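PDB 3NFT: translocator protein BipD from Burkholderia pseudomallei, which is required for invasion of epithelial cells and survival within host cells, and probably regulates secretion of the effectors BipB and BipC. Local coordinates for residues A[173-178]-A[234-239]; A[159-164]-A[178-183]; A[95-100]-A[132-137]. All blocks are in the same frame, centred on the assembly; numbering follows the deposited sequence.

Interaction 1 of 3, residues A[173-178]-A[234-239]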
# COMPACT_ATOMS: atom_id res chain seq x y z
N MET A 173 -13.13 -23.08 58.00
CA MET A 173 -12.51 -23.52 56.75
C MET A 173 -11.03 -23.70 57.01
O MET A 173 -10.42 -22.93 57.76
CB MET A 173 -12.68 -22.47 55.66
CG MET A 173 -14.11 -22.12 55.34
SD MET A 173 -14.96 -23.48 54.52
CE MET A 173 -14.49 -23.33 52.82
N LYS A 174 -10.44 -24.72 56.43
CA LYS A 174 -9.01 -24.93 56.46
C LYS A 174 -8.46 -24.63 55.09
O LYS A 174 -8.98 -25.10 54.06
CB LYS A 174 -8.65 -26.35 56.89
CG LYS A 174 -7.17 -26.67 56.89
CD LYS A 174 -6.92 -28.13 57.23
CE LYS A 174 -5.45 -28.50 57.16
NZ LYS A 174 -5.20 -29.90 57.66
N ILE A 175 -7.38 -23.84 55.04
CA ILE A 175 -6.73 -23.50 53.81
C ILE A 175 -5.24 -23.77 53.90
O ILE A 175 -4.53 -23.20 54.75
CB ILE A 175 -7.06 -22.03 53.36
CG1 ILE A 175 -6.38 -21.68 52.06
CG2 ILE A 175 -6.76 -21.03 54.44
CD1 ILE A 175 -7.07 -20.52 51.31
N ASP A 176 -4.76 -24.67 53.05
CA ASP A 176 -3.34 -24.96 52.98
C ASP A 176 -2.72 -23.99 52.01
O ASP A 176 -2.43 -24.30 50.86
CB ASP A 176 -3.05 -26.42 52.62
CG ASP A 176 -3.08 -27.35 53.81
OD1 ASP A 176 -3.26 -28.57 53.56
OD2 ASP A 176 -2.87 -26.91 54.98
N GLY A 177 -2.50 -22.77 52.52
CA GLY A 177 -2.13 -21.69 51.66
C GLY A 177 -0.73 -21.72 51.09
O GLY A 177 -0.47 -21.16 50.04
N GLY A 178 0.20 -22.35 51.83
CA GLY A 178 1.55 -22.54 51.28
C GLY A 178 1.58 -23.40 50.02
O GLY A 178 2.26 -23.08 49.05
N SER A 234 -1.92 -12.90 48.82
CA SER A 234 -3.11 -12.88 49.67
C SER A 234 -3.21 -14.09 50.60
O SER A 234 -4.01 -14.08 51.53
CB SER A 234 -4.39 -12.80 48.82
OG SER A 234 -4.66 -14.04 48.17
N LEU A 235 -2.46 -15.14 50.30
CA LEU A 235 -2.67 -16.44 50.93
C LEU A 235 -2.01 -16.53 52.30
O LEU A 235 -0.90 -16.01 52.51
CB LEU A 235 -2.13 -17.55 50.06
CG LEU A 235 -3.01 -17.81 48.84
CD1 LEU A 235 -2.18 -18.41 47.73
CD2 LEU A 235 -4.24 -18.68 49.27
N PRO A 236 -2.67 -17.22 53.24
CA PRO A 236 -2.06 -17.57 54.52
C PRO A 236 -1.18 -18.79 54.33
O PRO A 236 -1.13 -19.37 53.24
CB PRO A 236 -3.28 -17.90 55.37
CG PRO A 236 -4.16 -18.63 54.39
CD PRO A 236 -3.98 -17.88 53.09
N PRO A 237 -0.51 -19.23 55.40
CA PRO A 237 0.35 -20.42 55.32
C PRO A 237 -0.42 -21.73 55.40
O PRO A 237 -1.64 -21.70 55.61
CB PRO A 237 1.29 -20.25 56.52
CG PRO A 237 0.50 -19.51 57.42
CD PRO A 237 -0.33 -18.52 56.67
N ASP A 238 0.24 -22.86 55.18
CA ASP A 238 -0.41 -24.16 55.41
C ASP A 238 -1.02 -24.28 56.81
O ASP A 238 -0.56 -23.67 57.79
CB ASP A 238 0.54 -25.32 55.14
CG ASP A 238 0.86 -25.51 53.69
OD1 ASP A 238 1.86 -26.23 53.38
OD2 ASP A 238 0.10 -24.99 52.84
N GLY A 239 -2.10 -25.06 56.89
CA GLY A 239 -2.75 -25.34 58.13
C GLY A 239 -3.63 -24.26 58.71
O GLY A 239 -4.09 -24.37 59.86
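D176 OD2 accepts the backbone N-H of G239 at 2.8 Å (152° at the hydrogen), the donor arriving nearly along the C-O axis. Chi1 of -85° puts D176 CG beside the backbone N, on the side from which OD2 can meet the loop. D176 centres an inverse gamma turn where strand 172-175 gives way to helix 177-189, and the 234-239 loop, leading into strand 240-243, packs over this junction. Although at the N-cap position, D176 caps nothing with its side chain; instead D238 OD2 takes the N-H of K179 in the first turn. The two aspartate side chains cross at about a right angle, D176 OD2 and D238 OD2 being 4.1 Å apart.

Close by, the two backbones come together. G177 CA makes a CA-H...O contact of 3.0 Å with P236 O; a beta carbon here would run into that oxygen, so glycine suits the place. G239, with phi 77°, takes a turn that glycine adopts easily. On the apolar side I175 forks: CG2 meets P236 CG at 3.5 Å and CD1 meets L235 CD2 at 3.9 Å. Two like charges this close would repel, but the surrounding N-H groups and the amino end of helix 177-189 may offset part of that cost.

Interaction 2 of 3, residues A[159-164]-A[178-183]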
# COMPACT_ATOMS: atom_id res chain seq x y z
N SER A 159 -8.50 -24.20 39.75
CA SER A 159 -9.20 -25.47 39.93
C SER A 159 -8.39 -26.36 40.90
O SER A 159 -8.93 -26.87 41.87
CB SER A 159 -9.37 -26.16 38.58
OG SER A 159 -10.15 -25.37 37.70
N LYS A 160 -7.11 -26.55 40.61
CA LYS A 160 -6.23 -27.37 41.43
C LYS A 160 -6.17 -26.92 42.88
O LYS A 160 -6.15 -27.75 43.79
CB LYS A 160 -4.82 -27.38 40.85
CG LYS A 160 -4.65 -28.17 39.60
CD LYS A 160 -3.21 -28.12 39.10
CE LYS A 160 -2.88 -29.32 38.25
NZ LYS A 160 -3.74 -29.44 37.04
N LEU A 161 -6.19 -25.61 43.10
CA LEU A 161 -6.01 -25.08 44.45
C LEU A 161 -7.15 -25.43 45.38
O LEU A 161 -7.00 -25.43 46.58
CB LEU A 161 -5.73 -23.58 44.45
CG LEU A 161 -6.84 -22.60 44.06
CD1 LEU A 161 -7.78 -22.37 45.24
CD2 LEU A 161 -6.24 -21.25 43.58
N GLN A 162 -8.30 -25.77 44.79
CA GLN A 162 -9.49 -26.11 45.57
C GLN A 162 -9.28 -27.39 46.39
O GLN A 162 -9.99 -27.62 47.37
CB GLN A 162 -10.71 -26.22 44.65
CG GLN A 162 -11.01 -24.90 44.00
CD GLN A 162 -12.28 -24.94 43.16
OE1 GLN A 162 -13.22 -25.66 43.49
NE2 GLN A 162 -12.29 -24.18 42.07
N ASP A 163 -8.30 -28.20 45.99
CA ASP A 163 -7.99 -29.40 46.76
C ASP A 163 -7.43 -29.04 48.13
O ASP A 163 -7.37 -29.89 49.03
CB ASP A 163 -6.94 -30.25 46.06
CG ASP A 163 -7.46 -31.03 44.87
OD1 ASP A 163 -6.63 -31.64 44.17
OD2 ASP A 163 -8.67 -31.08 44.65
N TYR A 164 -6.98 -27.80 48.26
CA TYR A 164 -6.33 -27.34 49.49
C TYR A 164 -7.22 -26.47 50.37
O TYR A 164 -6.76 -25.84 51.33
CB TYR A 164 -5.02 -26.65 49.13
CG TYR A 164 -4.01 -27.59 48.55
CD1 TYR A 164 -3.59 -27.46 47.24
CD2 TYR A 164 -3.48 -28.62 49.32
CE1 TYR A 164 -2.66 -28.35 46.69
CE2 TYR A 164 -2.54 -29.52 48.77
CZ TYR A 164 -2.15 -29.37 47.47
OH TYR A 164 -1.21 -30.24 46.94
N GLY A 178 0.20 -22.35 51.83
CA GLY A 178 1.55 -22.54 51.28
C GLY A 178 1.58 -23.40 50.02
O GLY A 178 2.26 -23.08 49.05
N LYS A 179 0.79 -24.46 50.03
CA LYS A 179 0.69 -25.33 48.87
C LYS A 179 0.11 -24.52 47.70
O LYS A 179 0.55 -24.67 46.55
CB LYS A 179 -0.21 -26.52 49.17
CG LYS A 179 0.33 -27.45 50.26
CD LYS A 179 1.66 -28.03 49.88
CE LYS A 179 2.17 -28.95 50.95
NZ LYS A 179 1.07 -29.78 51.50
N ILE A 180 -0.87 -23.67 48.02
CA ILE A 180 -1.51 -22.86 46.98
C ILE A 180 -0.53 -21.82 46.41
O ILE A 180 -0.46 -21.61 45.21
CB ILE A 180 -2.79 -22.19 47.48
CG1 ILE A 180 -3.80 -23.26 47.91
CG2 ILE A 180 -3.42 -21.31 46.40
CD1 ILE A 180 -5.06 -22.76 48.55
N LYS A 181 0.31 -21.23 47.28
CA LYS A 181 1.31 -20.29 46.80
C LYS A 181 2.24 -20.93 45.80
O LYS A 181 2.59 -20.32 44.80
CB LYS A 181 2.13 -19.76 47.98
CG LYS A 181 1.41 -18.84 48.89
CD LYS A 181 2.26 -18.55 50.15
CE LYS A 181 1.44 -18.00 51.29
NZ LYS A 181 2.32 -17.67 52.47
N ALA A 182 2.63 -22.18 46.07
CA ALA A 182 3.53 -22.90 45.20
C ALA A 182 2.89 -23.16 43.82
O ALA A 182 3.55 -23.06 42.77
CB ALA A 182 4.01 -24.24 45.86
N LEU A 183 1.61 -23.52 43.83
CA LEU A 183 0.87 -23.71 42.57
C LEU A 183 0.84 -22.42 41.75
O LEU A 183 1.09 -22.43 40.55
CB LEU A 183 -0.55 -24.22 42.85
CG LEU A 183 -0.71 -25.63 43.36
CD1 LEU A 183 -2.18 -25.87 43.79
CD2 LEU A 183 -0.34 -26.63 42.27
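Y164 turns one ring face to K179 CB through two torsions: chi1 of -66° sets CG anti to the carbonyl carbon, beside the backbone N, and chi2 of 115° rotates the ring. K179 CB sits over the centre of the ring, 3.7 Å from the centroid and only 4° off the normal, a textbook CH-pi contact. K179 CG, beside its own backbone N, runs on to lie 3.8 Å from Y164 CE2. Lysine suits this place because its first carbons behave as a hydrocarbon while its chain, bent at chi2 and again at chi4, can carry the amine onward to the surface.

L183, one turn further along the helix, works at the rim of the ring: its CD1 lies near the ring plane, 3.8 Å from Y164 CE1. The same methyl also rests on the backbone, 4.0 Å from L161 CA. I180 closes the buried side. Its CG1 meets Y164 CB at 3.8 Å, and its CG2 meets L161 CB, again at 3.8 Å. No hydrogen bond crosses the contact, so the two segments meet through apolar packing and the CH-pi contact, with L161 and I180 as the buried pair and L183 between them and the ring edge. K160 lends its CB, near L183 CD1; its amine turns back to D156 in a salt bridge.

Residues 161-163 form a 3-10 turn as the long helix 121-160 gives way to strand 165-168, and the predicted coiled coil reaches to about here. The contact thus packs helix 177-189 against that exit, next to the hairpin of strands 165-168 and 172-175, where a backbone hydrogen bond joins Y164 to D176, while S159 and Q162 hydrogen-bond to the loop at R71 to A73.

Interaction 3 of 3, residues A[95-100]-A[132-137]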
# COMPACT_ATOMS: atom_id res chain seq x y z
N LEU A 95 -6.78 -17.14 2.24
CA LEU A 95 -7.61 -16.28 1.41
C LEU A 95 -6.79 -15.09 0.86
O LEU A 95 -6.90 -14.72 -0.29
CB LEU A 95 -8.85 -15.80 2.18
CG LEU A 95 -9.82 -14.84 1.47
CD1 LEU A 95 -10.20 -15.33 0.07
CD2 LEU A 95 -11.08 -14.61 2.31
N LEU A 96 -5.98 -14.48 1.71
CA LEU A 96 -5.09 -13.41 1.23
C LEU A 96 -4.14 -13.90 0.13
O LEU A 96 -3.92 -13.21 -0.85
CB LEU A 96 -4.31 -12.78 2.39
CG LEU A 96 -5.13 -11.93 3.37
CD1 LEU A 96 -4.23 -11.30 4.45
CD2 LEU A 96 -5.92 -10.85 2.69
N GLU A 97 -3.60 -15.09 0.31
CA GLU A 97 -2.69 -15.67 -0.69
C GLU A 97 -3.40 -15.84 -2.04
O GLU A 97 -2.82 -15.57 -3.10
CB GLU A 97 -2.10 -16.99 -0.18
CG GLU A 97 -1.06 -16.77 0.91
CD GLU A 97 -0.55 -18.06 1.55
OE1 GLU A 97 -1.03 -19.16 1.21
OE2 GLU A 97 0.36 -17.97 2.40
N ARG A 98 -4.66 -16.27 -2.01
CA ARG A 98 -5.45 -16.42 -3.25
C ARG A 98 -5.71 -15.08 -3.91
O ARG A 98 -5.62 -14.97 -5.12
CB ARG A 98 -6.77 -17.15 -2.99
CG ARG A 98 -6.55 -18.55 -2.48
CD ARG A 98 -7.76 -19.46 -2.65
NE ARG A 98 -8.93 -19.06 -1.87
CZ ARG A 98 -9.12 -19.31 -0.57
NH1 ARG A 98 -8.21 -19.94 0.17
NH2 ARG A 98 -10.23 -18.90 0.01
N LEU A 99 -6.03 -14.07 -3.10
CA LEU A 99 -6.25 -12.71 -3.61
C LEU A 99 -4.98 -12.13 -4.23
O LEU A 99 -5.01 -11.50 -5.29
CB LEU A 99 -6.79 -11.80 -2.51
CG LEU A 99 -8.22 -12.14 -2.05
CD1 LEU A 99 -8.55 -11.49 -0.70
CD2 LEU A 99 -9.25 -11.71 -3.11
N GLU A 100 -3.84 -12.38 -3.58
CA GLU A 100 -2.55 -11.92 -4.06
C GLU A 100 -2.25 -12.56 -5.42
O GLU A 100 -1.78 -11.89 -6.36
CB GLU A 100 -1.47 -12.25 -3.05
CG GLU A 100 -0.07 -11.86 -3.49
CD GLU A 100 0.97 -12.07 -2.41
OE1 GLU A 100 0.62 -12.46 -1.27
OE2 GLU A 100 2.17 -11.87 -2.73
N GLN A 132 0.91 -6.48 4.93
CA GLN A 132 0.57 -5.94 6.25
C GLN A 132 -0.56 -6.76 6.89
O GLN A 132 -0.53 -7.08 8.08
CB GLN A 132 0.16 -4.47 6.16
CG GLN A 132 -0.35 -3.85 7.48
CD GLN A 132 0.73 -3.75 8.55
OE1 GLN A 132 1.91 -3.58 8.24
NE2 GLN A 132 0.34 -3.88 9.82
N GLY A 133 -1.55 -7.12 6.06
CA GLY A 133 -2.66 -7.98 6.52
C GLY A 133 -2.18 -9.30 7.07
O GLY A 133 -2.61 -9.72 8.14
N LYS A 134 -1.29 -9.95 6.33
CA LYS A 134 -0.68 -11.20 6.77
C LYS A 134 0.06 -11.05 8.11
O LYS A 134 -0.07 -11.90 8.99
CB LYS A 134 0.29 -11.74 5.71
CG LYS A 134 -0.35 -12.25 4.44
CD LYS A 134 0.77 -12.74 3.52
CE LYS A 134 0.33 -13.01 2.11
NZ LYS A 134 1.50 -13.43 1.28
N SER A 135 0.83 -9.97 8.26
CA SER A 135 1.52 -9.67 9.52
C SER A 135 0.55 -9.53 10.69
O SER A 135 0.75 -10.11 11.76
CB SER A 135 2.38 -8.39 9.39
OG SER A 135 3.03 -8.07 10.63
N ASP A 136 -0.51 -8.77 10.49
CA ASP A 136 -1.50 -8.55 11.56
C ASP A 136 -2.21 -9.84 11.95
O ASP A 136 -2.44 -10.09 13.13
CB ASP A 136 -2.52 -7.49 11.17
CG ASP A 136 -1.96 -6.08 11.22
OD1 ASP A 136 -0.95 -5.85 11.91
OD2 ASP A 136 -2.53 -5.20 10.57
N ILE A 137 -2.55 -10.66 10.95
CA ILE A 137 -3.13 -11.96 11.25
C ILE A 137 -2.26 -12.80 12.14
O ILE A 137 -2.71 -13.38 13.13
CB ILE A 137 -3.38 -12.80 9.96
CG1 ILE A 137 -4.54 -12.22 9.18
CG2 ILE A 137 -3.59 -14.30 10.30
CD1 ILE A 137 -4.51 -12.69 7.70
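L96 and I137 reach toward each other tip to tip, their CD1 methyls 3.5 Å apart, at the tightly packed side of the contact. The same L96 methyl rests on the opposite backbone, 3.7 Å from K134 N and 3.9 Å from G133 C. Glycine suits that position, for without a side chain it lets the leucine settle directly on the helix surface. F279 of helix 244-295 packs on both L96 and I137.

The two helices run antiparallel, 173° between directions, with their axes 10.8 Å apart. Helix 76-103 lies along the predicted coiled-coil helix 121-160, consistent with a role of the N-terminal domain as an intramolecular chaperone that shields the coiled coil from premature oligomerization.

The outer side is looser and polar. K134, extended beyond CG, reaches across to helix 76-103 to give E100 OE1 a salt bridge of 2.9 Å, using the syn lone pair of that oxygen. Its CG touches L96 CD1 on the way, so lysine serves both layers. E97 comes nearest with CG, 4.2 Å from K134 CE, and its OE2 keeps a long, weak ion pair with R93. Q132 and D136, on a different face of their helix, pack on P121 of the second subunit.

In the fold
From the N terminus, interaction 3 comes first: it brings helix 121-160 back alongside helix 76-103, closing a connection that includes the unmodelled residues 106-114. Helix 121-160 then runs to the other end of the molecule, where interaction 2 closes the short excursion through the hairpin 165-168/172-175. Interaction 1 opens within that excursion and closes only after a much longer one, which holds the sheet of strands 193-195, 213-215 and 220-223. The two loops therefore cross, sharing G178 and helix 177-189, and L235 CD1 packs on I180 CG2 where they meet. Their centres are about 9 Å apart, whereas interaction 3 lies about 44 Å from interaction 2 between centres, linked to it by helix 121-160.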